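PDB 4BQN: capsular polysaccharide biosynthesis protein from Burkholderia pseudomallei, which binds coenzyme A and is probably an acetyltransferase in the biosynthesis of the capsular polysaccharide. Local coordinates for residues S94-T106 / D154-T166. The protein carries 1 engineered substitution. Numbering follows the deposited sequence. Where two conformers were deposited one is given.
Sequences SVQYMHWEGYHPT and DEIESWCVDELKT. With COA (coenzyme A), chain C.
Trp100 turns its CG away from its own backbone N (chi1 -176°), which sends the six-membered ring of the indole toward helix 153-167, across its axis. Cys160 points CB at the loop from the helix, over the indole face, 3.6 Å from the centroid of the six-membered ring, a CH-pi contact. Its SG, swung back beside its own N (chi1 -67°), lies above the same ring and reaches on to the backbone of Glu101 and Gly102, 3.6 Å from Gly102 N. At the indole's rim, Val161 CG2 packs in plane against CH2 of Trp100 at 3.7 Å, and Leu164 CD1 meets CE3. The other methyl of Leu164, CD2, rests against His99 O and the Gln96 amide.

No direct hydrogen bond joins loop and helix; waters do. One donates to both His99 O and Cys160 O and accepts from N6A of coenzyme A, and another links Gln96 NE2 to Leu164 O, while Gln96 OE1 accepts from Val182 N. The His99 ring lies over the adenine, CD2 3.3 Å from COA C6A. His99 NE2 donates to the anti lone pair of Glu101 OE2 (2.8 Å, 173°), almost in the imidazole plane, which fixes the ring's rotation; Arg299 holds the other carboxylate oxygen. Glu163 CB closes on COA N1A from the helix side. Loop and helix, joined by the indole packing next to the pocket, thus build the adenine site together, consistent with their shared water contributing to recognition of the amino group.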
# COMPACT_ATOMS: atom_id res chain seq x y z
N SER A 94 -1.36 16.97 3.19
CA SER A 94 -1.68 15.55 3.20
C SER A 94 -1.39 14.87 1.87
O SER A 94 -1.61 15.44 0.78
CB SER A 94 -3.12 15.31 3.65
OG SER A 94 -4.01 16.08 2.86
N VAL A 95 -0.89 13.65 1.99
CA VAL A 95 -0.50 12.81 0.88
C VAL A 95 -1.33 11.53 0.91
O VAL A 95 -1.46 10.89 1.97
CB VAL A 95 0.99 12.43 0.98
CG1 VAL A 95 1.41 11.55 -0.19
CG2 VAL A 95 1.84 13.69 1.04
N GLN A 96 -1.85 11.16 -0.25
CA GLN A 96 -2.63 9.97 -0.43
C GLN A 96 -1.94 8.73 0.16
O GLN A 96 -0.72 8.55 -0.01
CB GLN A 96 -2.83 9.75 -1.93
CG GLN A 96 -3.58 8.49 -2.32
CD GLN A 96 -3.92 8.53 -3.79
OE1 GLN A 96 -3.04 8.70 -4.63
NE2 GLN A 96 -5.22 8.40 -4.12
N TYR A 97 -2.72 7.89 0.84
CA TYR A 97 -2.29 6.57 1.23
C TYR A 97 -2.54 5.66 0.03
O TYR A 97 -3.70 5.44 -0.39
CB TYR A 97 -3.03 6.08 2.47
CG TYR A 97 -2.65 4.67 2.84
CD1 TYR A 97 -1.35 4.37 3.26
CD2 TYR A 97 -3.57 3.63 2.72
CE1 TYR A 97 -0.99 3.07 3.59
CE2 TYR A 97 -3.22 2.33 3.05
CZ TYR A 97 -1.93 2.05 3.48
OH TYR A 97 -1.56 0.78 3.83
N MET A 98 -1.47 5.16 -0.57
CA MET A 98 -1.58 4.45 -1.84
C MET A 98 -1.85 2.96 -1.59
O MET A 98 -0.99 2.24 -1.10
CB MET A 98 -0.30 4.65 -2.65
CG MET A 98 -0.07 6.10 -3.02
SD MET A 98 1.58 6.44 -3.66
CE MET A 98 2.50 6.61 -2.12
N HIS A 99 -3.04 2.51 -1.96
CA HIS A 99 -3.47 1.13 -1.79
C HIS A 99 -4.20 0.75 -3.07
O HIS A 99 -5.04 1.52 -3.57
CB HIS A 99 -4.35 1.02 -0.54
CG HIS A 99 -4.92 -0.34 -0.29
ND1 HIS A 99 -4.61 -1.08 0.83
CD2 HIS A 99 -5.83 -1.06 -0.98
CE1 HIS A 99 -5.30 -2.20 0.82
NE2 HIS A 99 -6.05 -2.22 -0.28
N TRP A 100 -3.86 -0.40 -3.63
CA TRP A 100 -4.40 -0.81 -4.92
C TRP A 100 -4.32 -2.32 -5.02
O TRP A 100 -3.22 -2.88 -5.05
CB TRP A 100 -3.57 -0.17 -6.03
CG TRP A 100 -4.06 -0.42 -7.41
CD1 TRP A 100 -3.64 -1.39 -8.29
CD2 TRP A 100 -5.05 0.36 -8.11
NE1 TRP A 100 -4.32 -1.27 -9.49
CE2 TRP A 100 -5.19 -0.21 -9.40
CE3 TRP A 100 -5.83 1.47 -7.77
CZ2 TRP A 100 -6.07 0.31 -10.35
CZ3 TRP A 100 -6.70 2.00 -8.71
CH2 TRP A 100 -6.82 1.40 -9.98
N GLU A 101 -5.48 -2.97 -5.10
CA GLU A 101 -5.56 -4.45 -5.14
C GLU A 101 -5.62 -4.99 -6.56
O GLU A 101 -5.77 -6.18 -6.76
CB GLU A 101 -6.76 -4.93 -4.30
CG GLU A 101 -6.59 -4.58 -2.84
CD GLU A 101 -7.81 -4.86 -2.01
OE1 GLU A 101 -8.60 -5.74 -2.40
OE2 GLU A 101 -7.96 -4.18 -0.98
N GLY A 102 -5.50 -4.12 -7.56
CA GLY A 102 -5.77 -4.54 -8.93
C GLY A 102 -4.81 -5.56 -9.50
O GLY A 102 -5.20 -6.33 -10.36
N TYR A 103 -3.57 -5.61 -9.02
CA TYR A 103 -2.67 -6.66 -9.52
C TYR A 103 -2.90 -8.00 -8.85
O TYR A 103 -2.70 -9.05 -9.46
CB TYR A 103 -1.21 -6.28 -9.31
CG TYR A 103 -0.82 -5.02 -10.02
CD1 TYR A 103 -0.64 -5.00 -11.41
CD2 TYR A 103 -0.59 -3.84 -9.31
CE1 TYR A 103 -0.29 -3.82 -12.07
CE2 TYR A 103 -0.24 -2.67 -9.96
CZ TYR A 103 -0.07 -2.67 -11.32
OH TYR A 103 0.30 -1.50 -11.93
N HIS A 104 -3.29 -7.95 -7.57
CA HIS A 104 -3.33 -9.15 -6.72
C HIS A 104 -4.67 -9.17 -6.00
O HIS A 104 -4.75 -8.96 -4.79
CB HIS A 104 -2.16 -9.17 -5.72
CG HIS A 104 -0.90 -8.54 -6.23
ND1 HIS A 104 -0.44 -7.32 -5.75
CD2 HIS A 104 -0.01 -8.94 -7.17
CE1 HIS A 104 0.67 -7.01 -6.38
NE2 HIS A 104 0.96 -7.97 -7.24
N PRO A 105 -5.75 -9.43 -6.75
CA PRO A 105 -7.07 -9.23 -6.15
C PRO A 105 -7.40 -10.27 -5.08
O PRO A 105 -8.40 -10.11 -4.37
CB PRO A 105 -8.03 -9.34 -7.36
CG PRO A 105 -7.18 -9.17 -8.56
CD PRO A 105 -5.83 -9.71 -8.19
N THR A 106 -6.59 -11.32 -4.96
CA THR A 106 -6.83 -12.35 -3.95
C THR A 106 -6.06 -12.10 -2.65
O THR A 106 -6.16 -12.89 -1.72
CB THR A 106 -6.41 -13.74 -4.47
OG1 THR A 106 -5.01 -13.77 -4.69
CG2 THR A 106 -7.14 -14.09 -5.77
N ASP A 154 -12.33 -5.07 -15.16
CA ASP A 154 -12.84 -3.70 -15.13
C ASP A 154 -13.58 -3.41 -13.83
O ASP A 154 -13.48 -2.31 -13.28
CB ASP A 154 -13.76 -3.42 -16.32
CG ASP A 154 -13.03 -3.39 -17.64
OD1 ASP A 154 -11.82 -3.11 -17.65
OD2 ASP A 154 -13.68 -3.61 -18.68
N GLU A 155 -14.33 -4.39 -13.34
CA GLU A 155 -15.05 -4.24 -12.07
C GLU A 155 -14.04 -4.05 -10.93
O GLU A 155 -14.23 -3.21 -10.05
CB GLU A 155 -15.92 -5.47 -11.80
CG GLU A 155 -16.63 -5.45 -10.45
CD GLU A 155 -17.48 -6.67 -10.19
OE1 GLU A 155 -17.53 -7.57 -11.06
OE2 GLU A 155 -18.11 -6.73 -9.12
N ILE A 156 -12.98 -4.86 -10.94
CA ILE A 156 -11.94 -4.75 -9.92
C ILE A 156 -11.33 -3.36 -9.94
O ILE A 156 -11.23 -2.71 -8.90
CB ILE A 156 -10.86 -5.83 -10.11
CG1 ILE A 156 -11.46 -7.22 -9.83
CG2 ILE A 156 -9.67 -5.57 -9.20
CD1 ILE A 156 -10.64 -8.37 -10.41
N GLU A 157 -10.92 -2.89 -11.12
CA GLU A 157 -10.26 -1.59 -11.24
C GLU A 157 -11.19 -0.46 -10.83
O GLU A 157 -10.75 0.48 -10.16
CB GLU A 157 -9.73 -1.35 -12.63
CG GLU A 157 -8.53 -2.23 -12.91
CD GLU A 157 -7.89 -1.99 -14.25
OE1 GLU A 157 -8.42 -1.16 -15.03
OE2 GLU A 157 -6.87 -2.64 -14.53
N SER A 158 -12.46 -0.54 -11.23
CA SER A 158 -13.44 0.50 -10.86
C SER A 158 -13.55 0.62 -9.34
O SER A 158 -13.57 1.73 -8.80
CB SER A 158 -14.82 0.23 -11.48
OG SER A 158 -15.73 1.27 -11.16
N TRP A 159 -13.59 -0.52 -8.65
CA TRP A 159 -13.67 -0.53 -7.20
C TRP A 159 -12.39 0.05 -6.59
O TRP A 159 -12.45 0.85 -5.65
CB TRP A 159 -13.96 -1.93 -6.68
CG TRP A 159 -14.02 -2.03 -5.21
CD1 TRP A 159 -15.12 -1.81 -4.42
CD2 TRP A 159 -12.95 -2.41 -4.33
NE1 TRP A 159 -14.78 -2.00 -3.09
CE2 TRP A 159 -13.47 -2.38 -3.02
CE3 TRP A 159 -11.61 -2.77 -4.53
CZ2 TRP A 159 -12.68 -2.70 -1.89
CZ3 TRP A 159 -10.83 -3.09 -3.41
CH2 TRP A 159 -11.37 -3.04 -2.11
N CYS A 160 -11.23 -0.36 -7.11
CA CYS A 160 -9.97 0.18 -6.61
C CYS A 160 -9.90 1.70 -6.73
O CYS A 160 -9.44 2.38 -5.81
CB CYS A 160 -8.77 -0.45 -7.32
SG CYS A 160 -8.55 -2.21 -6.98
N VAL A 161 -10.37 2.24 -7.85
CA VAL A 161 -10.39 3.69 -8.03
C VAL A 161 -11.36 4.32 -7.05
O VAL A 161 -11.02 5.32 -6.41
CB VAL A 161 -10.80 4.07 -9.46
CG1 VAL A 161 -11.14 5.56 -9.56
CG2 VAL A 161 -9.67 3.71 -10.40
N ASP A 162 -12.56 3.75 -6.90
CA ASP A 162 -13.56 4.31 -5.98
C ASP A 162 -13.08 4.35 -4.53
O ASP A 162 -13.38 5.29 -3.80
CB ASP A 162 -14.87 3.53 -6.04
CG ASP A 162 -15.61 3.72 -7.34
OD1 ASP A 162 -15.24 4.62 -8.13
OD2 ASP A 162 -16.56 2.95 -7.58
N GLU A 163 -12.34 3.32 -4.11
CA GLU A 163 -11.79 3.32 -2.74
C GLU A 163 -10.83 4.49 -2.51
O GLU A 163 -10.81 5.08 -1.42
CB GLU A 163 -11.07 2.01 -2.45
CG GLU A 163 -12.02 0.83 -2.30
CD GLU A 163 -12.97 0.97 -1.13
OE1 GLU A 163 -12.52 1.25 0.01
OE2 GLU A 163 -14.17 0.80 -1.32
N LEU A 164 -10.02 4.81 -3.51
CA LEU A 164 -9.14 5.97 -3.44
C LEU A 164 -9.93 7.27 -3.45
O LEU A 164 -9.67 8.16 -2.65
CB LEU A 164 -8.11 5.94 -4.56
CG LEU A 164 -7.07 4.80 -4.51
CD1 LEU A 164 -6.18 4.83 -5.74
CD2 LEU A 164 -6.23 4.90 -3.25
N LYS A 165 -10.91 7.38 -4.34
CA LYS A 165 -11.71 8.60 -4.43
C LYS A 165 -12.51 8.86 -3.15
O LYS A 165 -12.63 10.00 -2.72
CB LYS A 165 -12.61 8.57 -5.66
CG LYS A 165 -11.84 8.71 -6.97
CD LYS A 165 -12.78 8.68 -8.17
CE LYS A 165 -12.03 8.87 -9.47
NZ LYS A 165 -12.95 8.81 -10.65
N THR A 166 -13.05 7.80 -2.54
CA THR A 166 -13.76 7.93 -1.25
C THR A 166 -12.80 8.49 -0.19
O THR A 166 -13.16 9.40 0.57
CB THR A 166 -14.30 6.56 -0.79
OG1 THR A 166 -15.38 6.18 -1.66
CG2 THR A 166 -14.82 6.61 0.65
N1A COA C . -8.85 0.11 -0.62
C2A COA C . -9.17 -0.88 0.25
N3A COA C . -8.72 -0.90 1.52
C4A COA C . -7.96 0.12 1.97
C5A COA C . -7.60 1.23 1.09
C6A COA C . -8.10 1.17 -0.28
N6A COA C . -7.79 2.16 -1.15
N7A COA C . -6.83 2.10 1.79
C8A COA C . -6.73 1.59 3.05
N9A COA C . -7.38 0.41 3.14
C1B COA C . -7.55 -0.45 4.32
C2B COA C . -6.39 -0.48 5.29
O2B COA C . -5.44 -1.47 4.89
C3B COA C . -7.12 -0.82 6.57
O3B COA C . -7.43 -2.22 6.52
P3B COA C . -7.95 -3.04 7.80
O7A COA C . -7.96 -4.47 7.32
O8A COA C . -6.92 -2.78 8.86
O9A COA C . -9.32 -2.49 8.13
C4B COA C . -8.43 -0.03 6.44
O4B COA C . -8.63 0.17 5.04
C5B COA C . -8.42 1.31 7.17
O5B COA C . -7.31 2.05 6.68
P1A COA C . -7.43 3.58 6.27
O1A COA C . -6.11 3.95 5.66
O2A COA C . -8.66 3.82 5.45
O3A COA C . -7.66 4.40 7.62
P2A COA C . -6.85 4.56 9.01
O4A COA C . -7.71 3.96 10.09
O5A COA C . -6.52 6.03 9.10
O6A COA C . -5.52 3.70 8.88
CBP COA C . -3.35 2.93 8.24
CCP COA C . -4.29 4.13 8.27
CDP COA C . -2.02 3.32 7.59
CEP COA C . -3.04 2.54 9.67
CAP COA C . -4.05 1.78 7.46
OAP COA C . -4.14 2.12 6.08
C9P COA C . -3.47 0.38 7.58
O9P COA C . -3.77 -0.33 8.52
N8P COA C . -2.68 -0.06 6.59
C7P COA C . -2.14 -1.41 6.58
C6P COA C . -0.99 -1.65 7.55
C5P COA C . 0.14 -0.73 7.16
O5P COA C . 0.24 0.39 7.65
N4P COA C . 0.99 -1.22 6.28
C3P COA C . 2.12 -0.46 5.82
C2P COA C . 2.06 -0.35 4.31
S1P COA C . 3.05 1.02 3.84
O HOH W 1 -7.06 8.47 -1.78
O HOH W 2 -7.73 1.28 -3.95
O HOH W 3 -5.91 -4.22 -12.57